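Local coordinates for protein ECXA (Escherichia coli, PDB 4L63) that probably acts as a zinc-dependent metallopeptidase of the metzincin type, carrying one bound zinc ion, at residues A[127-131]-A[144-150]; A[134-140]-A[206-212]. All blocks are in the same frame, centred on the assembly; numbering follows the deposited sequence.

Contact 1: residues A[127-131]-A[144-150]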
ATOM      1  N   VAL A 127     -34.498  -5.335  19.530  1.00 93.07           N
ATOM      2  CA  VAL A 127     -33.354  -4.455  19.801  1.00 94.82           C
ATOM      3  C   VAL A 127     -32.444  -5.004  20.905  1.00 95.41           C
ATOM      4  O   VAL A 127     -31.240  -4.741  20.906  1.00 94.41           O
ATOM      5  CB  VAL A 127     -33.793  -3.018  20.186  1.00 79.67           C
ATOM      6  CG1 VAL A 127     -34.337  -2.974  21.592  1.00 79.38           C
ATOM      7  CG2 VAL A 127     -32.624  -2.050  20.055  1.00 75.52           C
ATOM      8  N   MET A 128     -33.005  -5.776  21.833  1.00 94.28           N
ATOM      9  CA  MET A 128     -32.221  -6.299  22.947  1.00 93.77           C
ATOM     10  C   MET A 128     -31.968  -7.798  22.827  1.00 93.43           C
ATOM     11  O   MET A 128     -31.618  -8.454  23.808  1.00 97.12           O
ATOM     12  CB  MET A 128     -32.908  -5.992  24.281  1.00 94.67           C
ATOM     13  CG  MET A 128     -32.992  -4.509  24.609  1.00 92.66           C
ATOM     14  SD  MET A 128     -32.762  -4.181  26.367  1.00137.99           S
ATOM     15  CE  MET A 128     -33.908  -5.352  27.096  1.00115.88           C
ATOM     16  N   ASN A 129     -32.133  -8.334  21.621  1.00 91.56           N
ATOM     17  CA  ASN A 129     -31.899  -9.751  21.374  1.00 90.82           C
ATOM     18  C   ASN A 129     -30.449 -10.159  21.597  1.00 96.56           C
ATOM     19  O   ASN A 129     -30.146 -11.342  21.749  1.00 95.33           O
ATOM     20  CB  ASN A 129     -32.325 -10.119  19.954  1.00 85.38           C
ATOM     21  CG  ASN A 129     -33.786 -10.497  19.870  1.00 89.15           C
ATOM     22  OD1 ASN A 129     -34.594 -10.096  20.708  1.00 92.79           O
ATOM     23  ND2 ASN A 129     -34.135 -11.275  18.853  1.00 89.14           N
ATOM     24  N   ASN A 130     -29.549  -9.186  21.620  1.00101.39           N
ATOM     25  CA  ASN A 130     -28.148  -9.488  21.845  1.00103.09           C
ATOM     26  C   ASN A 130     -27.610  -8.694  23.029  1.00107.90           C
ATOM     27  O   ASN A 130     -26.404  -8.492  23.153  1.00106.48           O
ATOM     28  CB  ASN A 130     -27.352  -9.217  20.571  1.00100.39           C
ATOM     29  CG  ASN A 130     -27.521 -10.311  19.545  1.00100.71           C
ATOM     30  OD1 ASN A 130     -28.111 -10.099  18.486  1.00100.90           O
ATOM     31  ND2 ASN A 130     -26.996 -11.489  19.849  1.00101.74           N
ATOM     32  N   PHE A 131     -28.467  -8.306  23.950  1.00132.90           N
ATOM     33  CA  PHE A 131     -28.009  -7.493  25.063  1.00132.88           C
ATOM     34  C   PHE A 131     -26.977  -8.132  25.972  1.00132.56           C
ATOM     35  O   PHE A 131     -26.055  -7.469  26.393  1.00133.27           O
ATOM     36  CB  PHE A 131     -29.193  -7.052  25.896  1.00139.58           C
ATOM     37  CG  PHE A 131     -28.828  -6.158  27.043  1.00142.81           C
ATOM     38  CD1 PHE A 131     -28.392  -4.868  26.812  1.00142.44           C
ATOM     39  CD2 PHE A 131     -28.934  -6.610  28.354  1.00144.83           C
ATOM     40  CE1 PHE A 131     -28.060  -4.040  27.863  1.00144.12           C
ATOM     41  CE2 PHE A 131     -28.612  -5.784  29.408  1.00146.54           C
ATOM     42  CZ  PHE A 131     -28.178  -4.493  29.161  1.00146.53           C
ATOM     43  N   MET A 144     -23.769   0.016  31.194  1.00107.25           N
ATOM     44  CA  MET A 144     -24.825   0.637  30.398  1.00100.27           C
ATOM     45  C   MET A 144     -26.203   0.039  30.681  1.00107.48           C
ATOM     46  O   MET A 144     -26.342  -1.162  30.924  1.00101.45           O
ATOM     47  CB  MET A 144     -24.496   0.536  28.899  1.00 97.09           C
ATOM     48  CG  MET A 144     -24.887  -0.772  28.230  1.00 95.37           C
ATOM     49  SD  MET A 144     -24.396  -0.845  26.490  1.00118.16           S
ATOM     50  CE  MET A 144     -24.727   0.829  25.948  1.00 93.01           C
ATOM     51  N   SER A 145     -27.215   0.900  30.662  1.00111.58           N
ATOM     52  CA  SER A 145     -28.590   0.502  30.932  1.00118.55           C
ATOM     53  C   SER A 145     -29.266   0.004  29.658  1.00120.60           C
ATOM     54  O   SER A 145     -28.761   0.242  28.556  1.00117.78           O
ATOM     55  CB  SER A 145     -29.377   1.676  31.525  1.00122.39           C
ATOM     56  OG  SER A 145     -29.592   2.687  30.556  1.00120.18           O
ATOM     57  N   PRO A 146     -30.404  -0.701  29.802  1.00124.19           N
ATOM     58  CA  PRO A 146     -31.202  -1.071  28.628  1.00123.15           C
ATOM     59  C   PRO A 146     -31.607   0.147  27.804  1.00124.17           C
ATOM     60  O   PRO A 146     -31.823   0.028  26.598  1.00121.41           O
ATOM     61  CB  PRO A 146     -32.429  -1.752  29.240  1.00126.40           C
ATOM     62  CG  PRO A 146     -31.931  -2.319  30.518  1.00127.72           C
ATOM     63  CD  PRO A 146     -30.917  -1.334  31.031  1.00127.23           C
ATOM     64  N   GLU A 147     -31.696   1.305  28.450  1.00126.59           N
ATOM     65  CA  GLU A 147     -32.066   2.534  27.764  1.00124.99           C
ATOM     66  C   GLU A 147     -30.999   2.977  26.766  1.00114.68           C
ATOM     67  O   GLU A 147     -31.323   3.304  25.627  1.00109.94           O
ATOM     68  CB  GLU A 147     -32.340   3.654  28.771  1.00134.20           C
ATOM     69  CG  GLU A 147     -32.236   5.052  28.180  1.00135.62           C
ATOM     70  CD  GLU A 147     -33.229   6.021  28.788  1.00143.06           C
ATOM     71  OE1 GLU A 147     -33.878   5.659  29.791  1.00146.98           O
ATOM     72  OE2 GLU A 147     -33.362   7.144  28.258  1.00144.85           O
ATOM     73  N   GLU A 148     -29.732   2.975  27.178  1.00111.30           N
ATOM     74  CA  GLU A 148     -28.678   3.499  26.310  1.00108.44           C
ATOM     75  C   GLU A 148     -28.116   2.483  25.321  1.00100.97           C
ATOM     76  O   GLU A 148     -27.469   2.869  24.352  1.00 99.74           O
ATOM     77  CB  GLU A 148     -27.534   4.093  27.135  1.00111.59           C
ATOM     78  CG  GLU A 148     -27.318   3.465  28.489  1.00118.27           C
ATOM     79  CD  GLU A 148     -26.543   4.379  29.417  1.00122.39           C
ATOM     80  OE1 GLU A 148     -26.971   5.538  29.599  1.00125.14           O
ATOM     81  OE2 GLU A 148     -25.506   3.942  29.957  1.00122.49           O
ATOM     82  N   TYR A 149     -28.361   1.196  25.548  1.00 99.07           N
ATOM     83  CA  TYR A 149     -28.009   0.200  24.542  1.00 96.53           C
ATOM     84  C   TYR A 149     -28.971   0.310  23.358  1.00 99.42           C
ATOM     85  O   TYR A 149     -28.638  -0.079  22.238  1.00 93.95           O
ATOM     86  CB  TYR A 149     -28.021  -1.219  25.123  1.00 94.51           C
ATOM     87  CG  TYR A 149     -27.857  -2.304  24.075  1.00 90.14           C
ATOM     88  CD1 TYR A 149     -26.599  -2.627  23.569  1.00 86.16           C
ATOM     89  CD2 TYR A 149     -28.957  -3.007  23.594  1.00 89.88           C
ATOM     90  CE1 TYR A 149     -26.445  -3.614  22.609  1.00 82.95           C
ATOM     91  CE2 TYR A 149     -28.811  -3.996  22.636  1.00 88.35           C
ATOM     92  CZ  TYR A 149     -27.554  -4.294  22.147  1.00 87.46           C
ATOM     93  OH  TYR A 149     -27.411  -5.278  21.195  1.00 87.74           O
ATOM     94  N   ILE A 150     -30.159   0.856  23.610  1.00101.01           N
ATOM     95  CA  ILE A 150     -31.148   1.068  22.557  1.00100.03           C
ATOM     96  C   ILE A 150     -30.833   2.351  21.768  1.00100.35           C
ATOM     97  O   ILE A 150     -31.048   2.406  20.553  1.00 99.94           O
ATOM     98  CB  ILE A 150     -32.584   1.121  23.137  1.00 93.25           C
ATOM     99  CG1 ILE A 150     -32.978  -0.250  23.695  1.00 91.90           C
ATOM    100  CG2 ILE A 150     -33.592   1.526  22.074  1.00 90.38           C
ATOM    101  CD1 ILE A 150     -34.269  -0.245  24.486  1.00 98.58           C
TER
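The carbonyl oxygen of V127 lies against the edge of the Y149 ring, near its plane, with V127 O 3.1 Å from Y149 CE2. Y149 OH stands 3.9 Å from V127 O, too long for a hydrogen bond; none crosses the contact, and the hydroxyl is buried without a polar partner in the model. The same ring offers a face to F131. F131 holds its ring opposite the backbone N (chi1 -178°), which carries F131 CD1 to 3.8 Å from Y149 CD2, and the two side chains run past each other in opposite directions. The pair is a T-shaped stack, the planes 72° apart and the centroids 5.5 Å. Two apolar meetings flank the stack: the side chains of V127 and I150 cross at about a right angle, with V127 CG1 3.7 Å from I150 CG1, while the bent chain of M128 lays SD 3.8 Å from P146 CB. S145 caps the helix that presents these partners, its OG accepting weak bonds from the backbone N of E147 and E148. The loop linking helices 120-126 and 131-137 is thereby packed onto the first turn of helix 146-165, whose I150 also touches L56 of strand 56-59.

Contact 2: residues A[134-140]-A[206-212]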
ATOM      1  N   LEU A 134     -23.658  -9.690  24.280  1.00106.63           N
ATOM      2  CA  LEU A 134     -22.748  -8.539  24.211  1.00100.58           C
ATOM      3  C   LEU A 134     -22.229  -8.122  25.606  1.00 99.74           C
ATOM      4  O   LEU A 134     -21.058  -7.759  25.742  1.00 97.85           O
ATOM      5  CB  LEU A 134     -23.412  -7.333  23.529  1.00 92.56           C
ATOM      6  CG  LEU A 134     -23.520  -7.343  21.996  1.00 90.14           C
ATOM      7  CD1 LEU A 134     -23.938  -5.969  21.481  1.00 90.27           C
ATOM      8  CD2 LEU A 134     -22.246  -7.841  21.307  1.00 88.29           C
ATOM      9  N   LYS A 135     -23.082  -8.159  26.634  1.00105.26           N
ATOM     10  CA  LYS A 135     -22.624  -7.917  28.015  1.00111.20           C
ATOM     11  C   LYS A 135     -21.480  -8.827  28.435  1.00119.33           C
ATOM     12  O   LYS A 135     -20.445  -8.360  28.911  1.00117.11           O
ATOM     13  CB  LYS A 135     -23.776  -8.089  29.019  1.00112.84           C
ATOM     14  CG  LYS A 135     -23.447  -7.711  30.471  1.00116.11           C
ATOM     15  CD  LYS A 135     -23.932  -8.812  31.433  1.00118.44           C
ATOM     16  CE  LYS A 135     -22.915  -9.130  32.549  1.00120.88           C
ATOM     17  NZ  LYS A 135     -23.158 -10.483  33.159  1.00122.69           N
ATOM     18  N   SER A 136     -21.673 -10.130  28.260  1.00127.41           N
ATOM     19  CA  SER A 136     -20.750 -11.109  28.818  1.00137.36           C
ATOM     20  C   SER A 136     -19.459 -11.247  28.006  1.00136.65           C
ATOM     21  O   SER A 136     -18.413 -11.584  28.557  1.00141.93           O
ATOM     22  CB  SER A 136     -21.438 -12.469  28.942  1.00143.31           C
ATOM     23  OG  SER A 136     -20.806 -13.256  29.934  1.00149.81           O
ATOM     24  N   ARG A 137     -19.525 -10.992  26.701  1.00129.16           N
ATOM     25  CA  ARG A 137     -18.309 -11.000  25.891  1.00121.90           C
ATOM     26  C   ARG A 137     -17.536  -9.701  26.108  1.00115.48           C
ATOM     27  O   ARG A 137     -16.381  -9.576  25.704  1.00116.05           O
ATOM     28  CB  ARG A 137     -18.626 -11.193  24.406  1.00119.98           C
ATOM     29  CG  ARG A 137     -18.238 -12.568  23.869  1.00122.55           C
ATOM     30  CD  ARG A 137     -16.775 -12.900  24.162  1.00126.97           C
ATOM     31  NE  ARG A 137     -15.845 -11.972  23.522  1.00126.68           N
ATOM     32  CZ  ARG A 137     -14.670 -11.615  24.034  1.00127.92           C
ATOM     33  NH1 ARG A 137     -14.273 -12.105  25.202  1.00129.37           N
ATOM     34  NH2 ARG A 137     -13.891 -10.765  23.379  1.00128.35           N
ATOM     35  N   GLY A 138     -18.185  -8.739  26.757  1.00108.14           N
ATOM     36  CA  GLY A 138     -17.549  -7.481  27.095  1.00104.12           C
ATOM     37  C   GLY A 138     -17.488  -6.507  25.935  1.00 98.03           C
ATOM     38  O   GLY A 138     -16.660  -5.595  25.929  1.00 95.53           O
ATOM     39  N   ALA A 139     -18.364  -6.699  24.954  1.00 92.91           N
ATOM     40  CA  ALA A 139     -18.440  -5.796  23.810  1.00 89.89           C
ATOM     41  C   ALA A 139     -19.076  -4.468  24.214  1.00 89.60           C
ATOM     42  O   ALA A 139     -18.809  -3.427  23.610  1.00 89.27           O
ATOM     43  CB  ALA A 139     -19.219  -6.438  22.677  1.00 88.91           C
ATOM     44  N   ILE A 140     -19.923  -4.515  25.237  1.00 90.12           N
ATOM     45  CA  ILE A 140     -20.528  -3.315  25.795  1.00 91.07           C
ATOM     46  C   ILE A 140     -20.299  -3.307  27.303  1.00 96.94           C
ATOM     47  O   ILE A 140     -20.274  -4.366  27.929  1.00 93.61           O
ATOM     48  CB  ILE A 140     -22.042  -3.232  25.498  1.00 92.70           C
ATOM     49  CG1 ILE A 140     -22.742  -4.542  25.872  1.00 93.93           C
ATOM     50  CG2 ILE A 140     -22.286  -2.896  24.031  1.00 89.82           C
ATOM     51  CD1 ILE A 140     -24.245  -4.516  25.666  1.00 92.26           C
ATOM     52  N   ASP A 206     -21.782  -8.581  13.657  1.00 58.43           N
ATOM     53  CA  ASP A 206     -22.298  -7.636  14.638  1.00 60.58           C
ATOM     54  C   ASP A 206     -21.270  -6.528  14.806  1.00 54.51           C
ATOM     55  O   ASP A 206     -20.176  -6.758  15.336  1.00 48.16           O
ATOM     56  CB  ASP A 206     -22.583  -8.299  15.982  1.00 70.21           C
ATOM     57  CG  ASP A 206     -23.123  -7.316  17.010  1.00 81.86           C
ATOM     58  OD1 ASP A 206     -24.262  -6.828  16.839  1.00 85.56           O
ATOM     59  OD2 ASP A 206     -22.391  -7.004  17.972  1.00 86.31           O
ATOM     60  N   TYR A 207     -21.624  -5.335  14.338  1.00 52.39           N
ATOM     61  CA  TYR A 207     -20.720  -4.188  14.335  1.00 50.33           C
ATOM     62  C   TYR A 207     -20.134  -3.896  15.716  1.00 51.53           C
ATOM     63  O   TYR A 207     -18.945  -3.599  15.844  1.00 47.75           O
ATOM     64  CB  TYR A 207     -21.451  -2.949  13.810  1.00 47.19           C
ATOM     65  CG  TYR A 207     -20.648  -1.671  13.915  1.00 53.32           C
ATOM     66  CD1 TYR A 207     -19.569  -1.429  13.066  1.00 51.13           C
ATOM     67  CD2 TYR A 207     -20.963  -0.708  14.867  1.00 53.34           C
ATOM     68  CE1 TYR A 207     -18.832  -0.262  13.162  1.00 54.39           C
ATOM     69  CE2 TYR A 207     -20.234   0.462  14.970  1.00 56.27           C
ATOM     70  CZ  TYR A 207     -19.171   0.681  14.116  1.00 58.12           C
ATOM     71  OH  TYR A 207     -18.446   1.846  14.216  1.00 56.86           O
ATOM     72  N   ILE A 208     -20.969  -3.975  16.745  1.00 51.79           N
ATOM     73  CA  ILE A 208     -20.517  -3.669  18.100  1.00 56.90           C
ATOM     74  C   ILE A 208     -19.440  -4.647  18.539  1.00 57.24           C
ATOM     75  O   ILE A 208     -18.400  -4.254  19.073  1.00 55.79           O
ATOM     76  CB  ILE A 208     -21.668  -3.711  19.113  1.00 60.20           C
ATOM     77  CG1 ILE A 208     -22.732  -2.680  18.749  1.00 58.73           C
ATOM     78  CG2 ILE A 208     -21.139  -3.458  20.520  1.00 65.05           C
ATOM     79  CD1 ILE A 208     -23.851  -2.582  19.769  1.00 62.76           C
ATOM     80  N   ASP A 209     -19.704  -5.929  18.308  1.00 54.73           N
ATOM     81  CA  ASP A 209     -18.763  -6.982  18.650  1.00 59.37           C
ATOM     82  C   ASP A 209     -17.449  -6.832  17.880  1.00 56.52           C
ATOM     83  O   ASP A 209     -16.373  -6.993  18.448  1.00 52.64           O
ATOM     84  CB  ASP A 209     -19.383  -8.352  18.377  1.00 65.94           C
ATOM     85  CG  ASP A 209     -18.601  -9.482  19.015  1.00 78.62           C
ATOM     86  OD1 ASP A 209     -18.224  -9.353  20.202  1.00 84.67           O
ATOM     87  OD2 ASP A 209     -18.363 -10.499  18.330  1.00 79.94           O
ATOM     88  N   ARG A 210     -17.534  -6.526  16.587  1.00 51.00           N
ATOM     89  CA  ARG A 210     -16.325  -6.335  15.796  1.00 48.68           C
ATOM     90  C   ARG A 210     -15.578  -5.077  16.240  1.00 49.59           C
ATOM     91  O   ARG A 210     -14.348  -5.068  16.289  1.00 45.10           O
ATOM     92  CB  ARG A 210     -16.646  -6.261  14.296  1.00 48.65           C
ATOM     93  CG  ARG A 210     -17.340  -7.503  13.743  1.00 52.68           C
ATOM     94  CD  ARG A 210     -16.690  -8.773  14.268  1.00 56.91           C
ATOM     95  NE  ARG A 210     -15.283  -8.863  13.895  1.00 57.87           N
ATOM     96  CZ  ARG A 210     -14.396  -9.638  14.509  1.00 63.78           C
ATOM     97  NH1 ARG A 210     -14.766 -10.382  15.547  1.00 62.25           N
ATOM     98  NH2 ARG A 210     -13.133  -9.656  14.098  1.00 65.06           N
ATOM     99  N   LEU A 211     -16.321  -4.025  16.572  1.00 47.79           N
ATOM    100  CA  LEU A 211     -15.705  -2.774  17.005  1.00 52.33           C
ATOM    101  C   LEU A 211     -14.998  -2.965  18.343  1.00 58.97           C
ATOM    102  O   LEU A 211     -13.892  -2.461  18.553  1.00 56.18           O
ATOM    103  CB  LEU A 211     -16.749  -1.659  17.110  1.00 54.20           C
ATOM    104  CG  LEU A 211     -16.192  -0.280  17.472  1.00 55.35           C
ATOM    105  CD1 LEU A 211     -15.108   0.122  16.484  1.00 49.10           C
ATOM    106  CD2 LEU A 211     -17.293   0.767  17.528  1.00 57.92           C
ATOM    107  N   SER A 212     -15.638  -3.702  19.246  1.00 60.04           N
ATOM    108  CA  SER A 212     -15.044  -4.017  20.540  1.00 63.57           C
ATOM    109  C   SER A 212     -13.791  -4.865  20.384  1.00 65.65           C
ATOM    110  O   SER A 212     -12.792  -4.645  21.066  1.00 65.49           O
ATOM    111  CB  SER A 212     -16.052  -4.739  21.428  1.00 66.91           C
ATOM    112  OG  SER A 212     -15.411  -5.287  22.565  1.00 72.82           O
TER
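This is a buried, largely apolar helix-end contact: the last turn of helix 131-137 and the loop that follows pack against the opening turns of helix 207-215, without a hydrogen bond between them. L134 and I208 do much of the work. Their side chains cross at about a right angle, L134 CD1 lying 3.8 Å from I208 CD1, and I208 CG2 approaches I140 CG2 to 3.7 Å. The other branch of L134 faces a polar group, its CD2 standing 3.4 Å from D206 OD2. That oxygen is already engaged. D206 is the N-cap of helix 207-215, and its carboxylate, swung anti to the backbone N (chi1 -180°), accepts from D209 N at 2.9 Å with a reasonably straight N-H (151°) that arrives from above the carboxylate plane, 35° out of it. One oxygen thus closes the helix start and meets the leucine methyl.

Farther along, the backbones draw close. A139 and S212 have their CA atoms only 5.0 Å apart. The serine side chain fills the approach, with S212 CB 3.8 Å from A139 CB and S212 OG 3.3 Å from A139 CA. Its hydroxyl is satisfied elsewhere, by the carbonyl oxygen of R217, while the backbone of A139 is hydrogen-bonded to V219.

Helix 131-137 ends in a Schellman motif: G138 has positive phi, and its N makes weak bonds back to L134 O and K135 O. A Schellman-terminated helix end is here set against an aspartate-capped helix start, joining chain that precedes the zinc-binding helix to chain that follows all three histidine ligands, within what is by sequence probably a metzincin-type catalytic domain.

In the fold
Contacts 1 and 2 have centres 12 Å apart and meet chiefly through Y149, and also where F131 O lies 3.5 Å from I140 CD1. Beyond its packing in contact 1, this tyrosine brings Y149 OH to 3.6 Å from L134 CD1, Y149 CD1 to 3.7 Å from I140 CD1 and Y149 CE1 to 4.0 Å from I208 CD1, so one ring touches both segments of contact 2. Their segments alternate along the chain, and both pack around helix 146-165, which farther on carries the zinc ligands H160 and H164, with H170 just beyond it. Contact 1 lies away from that site. Contact 2 is nearer: the I208 side chain is about 11 Å from that of H160, and the D206 side chain about 13 Å from the zinc ion.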